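Local atomic coordinates of alpha-1,3-glucanase (Streptomyces thermodiastaticus, PDB entry 7C7D), a protein that probably hydrolyses alpha-1,3-glucan from within the chain, as a thermostable glycoside hydrolase of family GH87. Residues Y268-F276 with D290-T298; Y116-L126 with S138-Y147. All blocks are in the same frame, centred on the assembly; numbering follows the deposited sequence.

Interaction 1: Y268-F276 with D290-T298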
loop_
_atom_site.group_PDB
_atom_site.type_symbol
_atom_site.label_atom_id
_atom_site.label_comp_id
_atom_site.label_asym_id
_atom_site.label_seq_id
_atom_site.Cartn_x
_atom_site.Cartn_y
_atom_site.Cartn_z
ATOM N N TYR A 268 -14.200 -17.139 1.077
ATOM C CA TYR A 268 -15.447 -17.848 1.353
ATOM C C TYR A 268 -16.402 -17.081 2.251
ATOM O O TYR A 268 -17.609 -17.072 1.989
ATOM C CB TYR A 268 -15.147 -19.207 1.998
ATOM C CG TYR A 268 -14.209 -20.054 1.183
ATOM C CD1 TYR A 268 -14.631 -20.667 0.011
ATOM C CD2 TYR A 268 -12.891 -20.230 1.576
ATOM C CE1 TYR A 268 -13.766 -21.442 -0.740
ATOM C CE2 TYR A 268 -12.023 -20.998 0.833
ATOM C CZ TYR A 268 -12.464 -21.602 -0.323
ATOM O OH TYR A 268 -11.590 -22.368 -1.063
ATOM N N SER A 269 -15.902 -16.468 3.321
ATOM C CA SER A 269 -16.726 -15.705 4.253
ATOM C C SER A 269 -16.543 -14.229 3.932
ATOM O O SER A 269 -15.496 -13.651 4.233
ATOM C CB SER A 269 -16.315 -16.005 5.691
ATOM O OG SER A 269 -16.377 -17.398 5.960
ATOM N N VAL A 270 -17.564 -13.615 3.342
ATOM C CA VAL A 270 -17.432 -12.288 2.747
ATOM C C VAL A 270 -18.448 -11.349 3.386
ATOM O O VAL A 270 -19.661 -11.550 3.244
ATOM C CB VAL A 270 -17.594 -12.331 1.220
ATOM C CG1 VAL A 270 -17.428 -10.935 0.641
ATOM C CG2 VAL A 270 -16.575 -13.286 0.607
ATOM N N VAL A 271 -17.954 -10.334 4.087
ATOM C CA VAL A 271 -18.775 -9.268 4.650
ATOM C C VAL A 271 -18.776 -8.105 3.671
ATOM O O VAL A 271 -17.712 -7.673 3.202
ATOM C CB VAL A 271 -18.226 -8.825 6.017
ATOM C CG1 VAL A 271 -18.837 -7.490 6.442
ATOM C CG2 VAL A 271 -18.435 -9.908 7.073
ATOM N N HIS A 272 -19.969 -7.592 3.370
ATOM C CA HIS A 272 -20.143 -6.422 2.516
ATOM C C HIS A 272 -20.481 -5.257 3.435
ATOM O O HIS A 272 -21.596 -5.163 3.955
ATOM C CB HIS A 272 -21.229 -6.678 1.479
ATOM C CG HIS A 272 -20.889 -7.800 0.549
ATOM N ND1 HIS A 272 -20.178 -7.614 -0.618
ATOM C CD2 HIS A 272 -21.105 -9.133 0.647
ATOM C CE1 HIS A 272 -20.005 -8.779 -1.217
ATOM N NE2 HIS A 272 -20.557 -9.717 -0.470
ATOM N N SER A 273 -19.499 -4.392 3.666
ATOM C CA SER A 273 -19.672 -3.275 4.578
ATOM C C SER A 273 -18.715 -2.168 4.189
ATOM O O SER A 273 -17.573 -2.435 3.801
ATOM C CB SER A 273 -19.360 -3.696 6.012
ATOM O OG SER A 273 -19.595 -2.630 6.907
ATOM N N SER A 274 -19.191 -0.929 4.308
ATOM C CA SER A 274 -18.361 0.252 4.144
ATOM C C SER A 274 -18.109 0.963 5.467
ATOM O O SER A 274 -17.625 2.097 5.467
ATOM C CB SER A 274 -18.992 1.203 3.121
ATOM O OG SER A 274 -19.115 0.575 1.856
ATOM N N HIS A 275 -18.427 0.323 6.595
ATOM C CA HIS A 275 -18.310 0.942 7.912
ATOM C C HIS A 275 -18.369 -0.177 8.942
ATOM O O HIS A 275 -19.344 -0.296 9.687
ATOM C CB HIS A 275 -19.468 1.928 8.110
ATOM C CG HIS A 275 -19.344 2.801 9.319
ATOM N ND1 HIS A 275 -20.442 3.336 9.953
ATOM C CD2 HIS A 275 -18.261 3.255 9.995
ATOM C CE1 HIS A 275 -20.045 4.077 10.971
ATOM N NE2 HIS A 275 -18.724 4.048 11.018
ATOM N N PHE A 276 -17.342 -1.026 8.971
ATOM C CA PHE A 276 -17.469 -2.318 9.639
ATOM C C PHE A 276 -17.309 -2.214 11.154
ATOM O O PHE A 276 -18.233 -2.543 11.906
ATOM C CB PHE A 276 -16.496 -3.327 9.022
ATOM C CG PHE A 276 -16.576 -4.694 9.632
ATOM C CD1 PHE A 276 -17.739 -5.443 9.549
ATOM C CD2 PHE A 276 -15.491 -5.223 10.303
ATOM C CE1 PHE A 276 -17.808 -6.705 10.110
ATOM C CE2 PHE A 276 -15.552 -6.481 10.870
ATOM C CZ PHE A 276 -16.713 -7.226 10.776
ATOM N N ASP A 290 -9.454 -14.329 8.833
ATOM C CA ASP A 290 -9.872 -15.233 7.760
ATOM C C ASP A 290 -11.261 -14.916 7.211
ATOM O O ASP A 290 -12.053 -15.818 6.949
ATOM C CB ASP A 290 -9.769 -16.704 8.179
ATOM C CG ASP A 290 -8.420 -17.051 8.783
ATOM O OD1 ASP A 290 -7.414 -16.409 8.418
ATOM O OD2 ASP A 290 -8.368 -17.979 9.619
ATOM N N PHE A 291 -11.564 -13.635 7.026
ATOM C CA PHE A 291 -12.741 -13.252 6.256
ATOM C C PHE A 291 -12.420 -12.039 5.396
ATOM O O PHE A 291 -11.337 -11.454 5.482
ATOM C CB PHE A 291 -14.048 -13.120 7.082
ATOM C CG PHE A 291 -14.052 -12.034 8.141
ATOM C CD1 PHE A 291 -13.414 -12.223 9.361
ATOM C CD2 PHE A 291 -14.782 -10.863 7.949
ATOM C CE1 PHE A 291 -13.465 -11.247 10.351
ATOM C CE2 PHE A 291 -14.839 -9.888 8.936
ATOM C CZ PHE A 291 -14.191 -10.081 10.138
ATOM N N ALA A 292 -13.366 -11.685 4.534
ATOM C CA ALA A 292 -13.236 -10.512 3.685
ATOM C C ALA A 292 -14.193 -9.430 4.160
ATOM O O ALA A 292 -15.303 -9.725 4.615
ATOM C CB ALA A 292 -13.537 -10.859 2.226
ATOM N N VAL A 293 -13.748 -8.179 4.076
ATOM C CA VAL A 293 -14.620 -7.014 4.222
ATOM C C VAL A 293 -14.457 -6.198 2.954
ATOM O O VAL A 293 -13.377 -5.650 2.691
ATOM C CB VAL A 293 -14.317 -6.177 5.471
ATOM C CG1 VAL A 293 -15.231 -4.959 5.518
ATOM C CG2 VAL A 293 -14.484 -7.022 6.723
ATOM N N ILE A 294 -15.514 -6.154 2.150
ATOM C CA ILE A 294 -15.509 -5.499 0.852
ATOM C C ILE A 294 -16.625 -4.466 0.864
ATOM O O ILE A 294 -17.802 -4.814 1.036
ATOM C CB ILE A 294 -15.680 -6.508 -0.293
ATOM C CG1 ILE A 294 -14.622 -7.616 -0.187
ATOM C CG2 ILE A 294 -15.605 -5.803 -1.631
ATOM C CD1 ILE A 294 -14.705 -8.654 -1.290
ATOM N N GLY A 295 -16.258 -3.197 0.703
ATOM C CA GLY A 295 -17.210 -2.112 0.757
ATOM C C GLY A 295 -17.730 -1.743 -0.617
ATOM O O GLY A 295 -17.559 -2.465 -1.603
ATOM N N GLU A 296 -18.398 -0.591 -0.664
ATOM C CA GLU A 296 -18.912 -0.013 -1.900
ATOM C C GLU A 296 -18.444 1.428 -2.037
ATOM O O GLU A 296 -19.118 2.255 -2.652
ATOM C CB GLU A 296 -20.435 -0.118 -1.977
ATOM C CG GLU A 296 -20.942 -1.551 -1.981
ATOM C CD GLU A 296 -20.562 -2.323 -3.240
ATOM O OE1 GLU A 296 -20.401 -1.691 -4.306
ATOM O OE2 GLU A 296 -20.424 -3.565 -3.167
ATOM N N VAL A 297 -17.280 1.736 -1.477
ATOM C CA VAL A 297 -16.776 3.103 -1.466
ATOM C C VAL A 297 -16.215 3.435 -2.841
ATOM O O VAL A 297 -15.374 2.701 -3.381
ATOM C CB VAL A 297 -15.718 3.276 -0.365
ATOM C CG1 VAL A 297 -15.121 4.670 -0.419
ATOM C CG2 VAL A 297 -16.336 3.003 1.004
ATOM N N THR A 298 -16.697 4.530 -3.424
ATOM C CA THR A 298 -16.282 4.948 -4.754
ATOM C C THR A 298 -15.670 6.339 -4.757
ATOM O O THR A 298 -15.313 6.851 -5.824
ATOM C CB THR A 298 -17.467 4.904 -5.727
ATOM O OG1 THR A 298 -18.380 5.948 -5.387
ATOM C CG2 THR A 298 -18.196 3.568 -5.635
HETATM O O HOH W 1 -19.800 -4.803 -0.885
#

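Interaction 2: Y116-L126 with S138-Y147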
loop_
_atom_site.group_PDB
_atom_site.type_symbol
_atom_site.label_atom_id
_atom_site.label_comp_id
_atom_site.label_asym_id
_atom_site.label_seq_id
_atom_site.Cartn_x
_atom_site.Cartn_y
_atom_site.Cartn_z
ATOM N N TYR A 116 -7.054 -4.315 -13.330
ATOM C CA TYR A 116 -7.531 -3.940 -14.653
ATOM C C TYR A 116 -8.178 -2.565 -14.559
ATOM O O TYR A 116 -8.496 -2.082 -13.471
ATOM C CB TYR A 116 -8.581 -4.951 -15.150
ATOM C CG TYR A 116 -9.856 -4.764 -14.363
ATOM C CD1 TYR A 116 -10.013 -5.353 -13.109
ATOM C CD2 TYR A 116 -10.861 -3.910 -14.817
ATOM C CE1 TYR A 116 -11.141 -5.116 -12.340
ATOM C CE2 TYR A 116 -11.979 -3.659 -14.046
ATOM C CZ TYR A 116 -12.120 -4.269 -12.822
ATOM O OH TYR A 116 -13.241 -4.038 -12.062
ATOM N N SER A 117 -8.433 -1.969 -15.724
ATOM C CA SER A 117 -9.234 -0.756 -15.836
ATOM C C SER A 117 -10.215 -0.914 -16.994
ATOM O O SER A 117 -9.888 -1.539 -18.007
ATOM C CB SER A 117 -8.325 0.447 -16.110
ATOM O OG SER A 117 -9.050 1.657 -16.187
ATOM N N VAL A 118 -11.418 -0.371 -16.842
ATOM C CA VAL A 118 -12.346 -0.205 -17.965
ATOM C C VAL A 118 -12.730 1.254 -18.027
ATOM O O VAL A 118 -12.577 2.000 -17.038
ATOM C CB VAL A 118 -13.589 -1.124 -17.834
ATOM C CG1 VAL A 118 -13.186 -2.588 -17.840
ATOM C CG2 VAL A 118 -14.419 -0.752 -16.616
ATOM N N PRO A 119 -13.249 1.726 -19.163
ATOM C CA PRO A 119 -13.556 3.151 -19.293
ATOM C C PRO A 119 -14.606 3.602 -18.289
ATOM O O PRO A 119 -15.525 2.860 -17.933
ATOM C CB PRO A 119 -14.064 3.276 -20.734
ATOM C CG PRO A 119 -13.409 2.141 -21.448
ATOM C CD PRO A 119 -13.417 1.021 -20.449
ATOM N N ASP A 120 -14.449 4.839 -17.825
ATOM C CA ASP A 120 -15.342 5.374 -16.810
ATOM C C ASP A 120 -16.774 5.373 -17.323
ATOM O O ASP A 120 -17.036 5.766 -18.462
ATOM C CB ASP A 120 -14.918 6.793 -16.446
ATOM C CG ASP A 120 -15.458 7.231 -15.106
ATOM O OD1 ASP A 120 -16.084 6.401 -14.414
ATOM O OD2 ASP A 120 -15.256 8.405 -14.744
ATOM N N GLY A 121 -17.694 4.900 -16.486
ATOM C CA GLY A 121 -19.085 4.760 -16.856
ATOM C C GLY A 121 -19.471 3.394 -17.372
ATOM O O GLY A 121 -20.669 3.109 -17.494
ATOM N N GLN A 122 -18.507 2.536 -17.669
ATOM C CA GLN A 122 -18.781 1.257 -18.301
ATOM C C GLN A 122 -18.464 0.105 -17.361
ATOM O O GLN A 122 -17.758 0.252 -16.357
ATOM C CB GLN A 122 -17.986 1.106 -19.598
ATOM C CG GLN A 122 -18.331 2.163 -20.629
ATOM C CD GLN A 122 -17.484 2.042 -21.874
ATOM O OE1 GLN A 122 -16.647 1.154 -21.975
ATOM N NE2 GLN A 122 -17.699 2.936 -22.829
ATOM N N SER A 123 -18.997 -1.057 -17.715
ATOM C CA SER A 123 -18.764 -2.275 -16.958
ATOM C C SER A 123 -19.038 -3.453 -17.876
ATOM O O SER A 123 -19.615 -3.307 -18.956
ATOM C CB SER A 123 -19.642 -2.338 -15.708
ATOM O OG SER A 123 -21.010 -2.363 -16.065
ATOM N N GLY A 124 -18.607 -4.627 -17.432
ATOM C CA GLY A 124 -18.861 -5.836 -18.184
ATOM C C GLY A 124 -18.213 -7.025 -17.520
ATOM O O GLY A 124 -18.121 -7.093 -16.288
ATOM N N THR A 125 -17.767 -7.978 -18.326
ATOM C CA THR A 125 -17.125 -9.165 -17.799
ATOM C C THR A 125 -15.896 -9.466 -18.633
ATOM O O THR A 125 -15.717 -8.939 -19.732
ATOM C CB THR A 125 -18.062 -10.377 -17.799
ATOM O OG1 THR A 125 -18.566 -10.580 -19.122
ATOM C CG2 THR A 125 -19.221 -10.166 -16.837
ATOM N N LEU A 126 -15.048 -10.324 -18.083
ATOM C CA LEU A 126 -13.833 -10.778 -18.741
ATOM C C LEU A 126 -13.833 -12.294 -18.652
ATOM O O LEU A 126 -13.871 -12.850 -17.550
ATOM C CB LEU A 126 -12.620 -10.181 -18.023
ATOM C CG LEU A 126 -11.234 -10.306 -18.653
ATOM C CD1 LEU A 126 -11.172 -9.727 -20.055
ATOM C CD2 LEU A 126 -10.222 -9.614 -17.756
ATOM N N SER A 138 -17.002 -15.913 -15.233
ATOM C CA SER A 138 -16.193 -14.832 -15.765
ATOM C C SER A 138 -15.866 -13.865 -14.641
ATOM O O SER A 138 -16.467 -13.903 -13.564
ATOM C CB SER A 138 -16.937 -14.091 -16.880
ATOM O OG SER A 138 -18.149 -13.556 -16.385
ATOM N N LEU A 139 -14.899 -12.999 -14.904
ATOM C CA LEU A 139 -14.549 -11.954 -13.958
ATOM C C LEU A 139 -15.449 -10.753 -14.205
ATOM O O LEU A 139 -15.657 -10.354 -15.354
ATOM C CB LEU A 139 -13.092 -11.540 -14.145
ATOM C CG LEU A 139 -12.032 -12.570 -13.762
ATOM C CD1 LEU A 139 -10.751 -12.309 -14.533
ATOM C CD2 LEU A 139 -11.782 -12.542 -12.268
ATOM N N THR A 140 -15.989 -10.186 -13.135
ATOM C CA THR A 140 -16.730 -8.938 -13.245
ATOM C C THR A 140 -15.743 -7.781 -13.296
ATOM O O THR A 140 -14.851 -7.682 -12.452
ATOM C CB THR A 140 -17.665 -8.781 -12.048
ATOM O OG1 THR A 140 -18.585 -9.880 -12.023
ATOM C CG2 THR A 140 -18.437 -7.464 -12.131
ATOM N N VAL A 141 -15.890 -6.914 -14.292
ATOM C CA VAL A 141 -15.029 -5.749 -14.439
ATOM C C VAL A 141 -15.898 -4.501 -14.474
ATOM O O VAL A 141 -16.947 -4.475 -15.131
ATOM C CB VAL A 141 -14.118 -5.835 -15.683
ATOM C CG1 VAL A 141 -13.028 -6.882 -15.475
ATOM C CG2 VAL A 141 -14.919 -6.157 -16.927
ATOM N N THR A 142 -15.473 -3.470 -13.749
ATOM C CA THR A 142 -16.282 -2.268 -13.651
ATOM C C THR A 142 -15.400 -1.056 -13.407
ATOM O O THR A 142 -14.252 -1.167 -12.968
ATOM C CB THR A 142 -17.336 -2.384 -12.543
ATOM O OG1 THR A 142 -18.152 -1.207 -12.544
ATOM C CG2 THR A 142 -16.672 -2.548 -11.178
ATOM N N SER A 143 -15.971 0.111 -13.710
ATOM C CA SER A 143 -15.390 1.407 -13.395
ATOM C C SER A 143 -15.993 2.018 -12.139
ATOM O O SER A 143 -15.574 3.110 -11.736
ATOM C CB SER A 143 -15.568 2.373 -14.569
ATOM O OG SER A 143 -16.946 2.514 -14.893
ATOM N N LYS A 144 -16.932 1.316 -11.495
ATOM C CA LYS A 144 -17.681 1.879 -10.377
ATOM C C LYS A 144 -16.767 2.360 -9.256
ATOM O O LYS A 144 -17.019 3.410 -8.655
ATOM C CB LYS A 144 -18.674 0.839 -9.852
ATOM C CG LYS A 144 -19.351 1.252 -8.554
ATOM C CD LYS A 144 -20.324 0.202 -8.060
ATOM C CE LYS A 144 -21.023 0.689 -6.800
ATOM N NZ LYS A 144 -21.981 -0.306 -6.262
ATOM N N TYR A 145 -15.705 1.613 -8.962
ATOM C CA TYR A 145 -14.828 1.914 -7.838
ATOM C C TYR A 145 -13.619 2.737 -8.243
ATOM O O TYR A 145 -12.731 2.966 -7.411
ATOM C CB TYR A 145 -14.391 0.620 -7.145
ATOM C CG TYR A 145 -15.556 -0.284 -6.859
ATOM C CD1 TYR A 145 -16.417 -0.017 -5.805
ATOM C CD2 TYR A 145 -15.814 -1.391 -7.653
ATOM C CE1 TYR A 145 -17.500 -0.834 -5.547
ATOM C CE2 TYR A 145 -16.892 -2.216 -7.405
ATOM C CZ TYR A 145 -17.734 -1.932 -6.352
ATOM O OH TYR A 145 -18.804 -2.759 -6.106
ATOM N N SER A 146 -13.569 3.183 -9.493
ATOM C CA SER A 146 -12.413 3.833 -10.086
ATOM C C SER A 146 -12.762 5.262 -10.486
ATOM O O SER A 146 -13.924 5.676 -10.446
ATOM C CB SER A 146 -11.937 3.042 -11.312
ATOM O OG SER A 146 -11.546 1.724 -10.950
ATOM N N TYR A 147 -11.730 6.017 -10.880
ATOM C CA TYR A 147 -11.860 7.395 -11.356
ATOM C C TYR A 147 -12.289 8.325 -10.229
ATOM O O TYR A 147 -13.448 8.759 -10.148
ATOM C CB TYR A 147 -12.777 7.496 -12.584
ATOM C CG TYR A 147 -12.316 6.612 -13.718
ATOM C CD1 TYR A 147 -11.362 7.053 -14.625
ATOM C CD2 TYR A 147 -12.813 5.327 -13.865
ATOM C CE1 TYR A 147 -10.923 6.236 -15.661
ATOM C CE2 TYR A 147 -12.380 4.503 -14.888
ATOM C CZ TYR A 147 -11.445 4.966 -15.788
ATOM O OH TYR A 147 -11.006 4.157 -16.804
HETATM O O HOH W 2 -11.833 0.585 -13.976
HETATM O O HOH W 3 -16.174 8.824 -12.063
#

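Interaction 1: Y268-F276 with D290-T298
Phe276, in the loop after strand 269-272, packs on Val293 of the parallel strand 292-294: Val293 CG2 lies over one face of the Phe276 ring, 4.2 Å from its centroid and toward the rim. Phe291 brings its ring edge to the same phenylalanine, CE2 standing 3.7 Å from Phe276 CZ with the ring planes at 66°. Phe276 reaches this position because its CG is anti to the backbone N (chi1 -179°). Val271 CG2 fills in against Phe291 CD2, and beta-branched valines suit such extended backbone. On the face of Val270 and Ala292, Ile294 CD1 packs on Val270 CG1 at 4.0 Å.

Between these two layers run the backbone bonds of a parallel ladder, including Val271 N to Ala292 O and Ile294 N to Val271 O. Beyond the ladder the contact turns polar. Ser274 OG accepts from Glu296 N at 2.9 Å in a nearly straight bond (169°), tying the loops after both strands together. With an alanine here in place of Ser274, Glu296 N would probably lose this acceptor and the chain after Gly295 be held less firmly. Water 1 sits in the plane of the His272 ring, 2.8 Å from ND1, and can donate to Ile294 O or Glu296 OE2, while OE1 bonds Tyr145 and Lys144; NE2 of the imidazole bonds Asp246.

Stacked strands of this kind characterise the pectate-lyase-like right-handed beta-helix. Strand 269-272 lies between 245-248 and 292-294, which pairs onward with 323-325; Leu261 of strand 259-263 touches both phenylalanines, while Arg166 of strand 163-169 packs on Val270, Ala292 and Ile294.

Interaction 2: Y116-L126 with S138-Y147
Tyr116 takes chi1 72°, with CG between its backbone N and carbonyl carbon, and this turns its ring under Val141 of the beta hairpin 123-130/133-142. Val141 CG1, anti to its own carbonyl carbon (chi1 -71°), stands over the ring centre at 3.6 Å. The hydroxyl adds a polar anchor: Tyr116 OH accepts from Thr142 N at 2.9 Å, and Asp163 also makes a weak bond to it.

Within this antiparallel hairpin, Gly124 pairs with Val141 and Leu126 with Leu139 through two backbone bonds each. Val141 CG2 lies 3.4 Å from Gly124 O.

A type II turn from Pro119 to Gln122 leads into strand 123-130, and Gly121 suits its positive phi. Gln122 O is gripped twice by Ser143: by N, nearly in line with the carbonyl but bent at the hydrogen (3.2 Å), and on a lone pair by OG at 2.8 Å; that OG also accepts weakly from Gly121 N.

At the outer end, the Asp120 carboxylate stacks on Tyr147 with planes 12° apart, and water 3 can donate to OD2. Asp120 CB lies over the ring centre, while Tyr147 OH donates to Val118 O at 2.7 Å from above the carbonyl plane.

How the interactions relate
Interaction 2 lies in the N-terminal beta-rich domain and interaction 1 in the beta-helix, their centres about 19 Å apart, and the two meet directly at the domain interface. Glu296, beyond the strand of 290-298, carries the join: its OE1 lies 2.9 Å from Lys144 NZ in a salt bridge and 2.6 Å from Tyr145 OH in a probable hydrogen bond. Its other oxygen, OE2, faces the water shared with His272, linking the interface to interaction 1. Thr298 CG2 packs on Lys144 O at 3.2 Å. The calcium ion belongs to the N-terminal domain, about 10 Å from the Tyr116 side chain; its protein ligands, Glu63, Glu65, Ser88, Gln91 and Asp191, all lie outside both contacts.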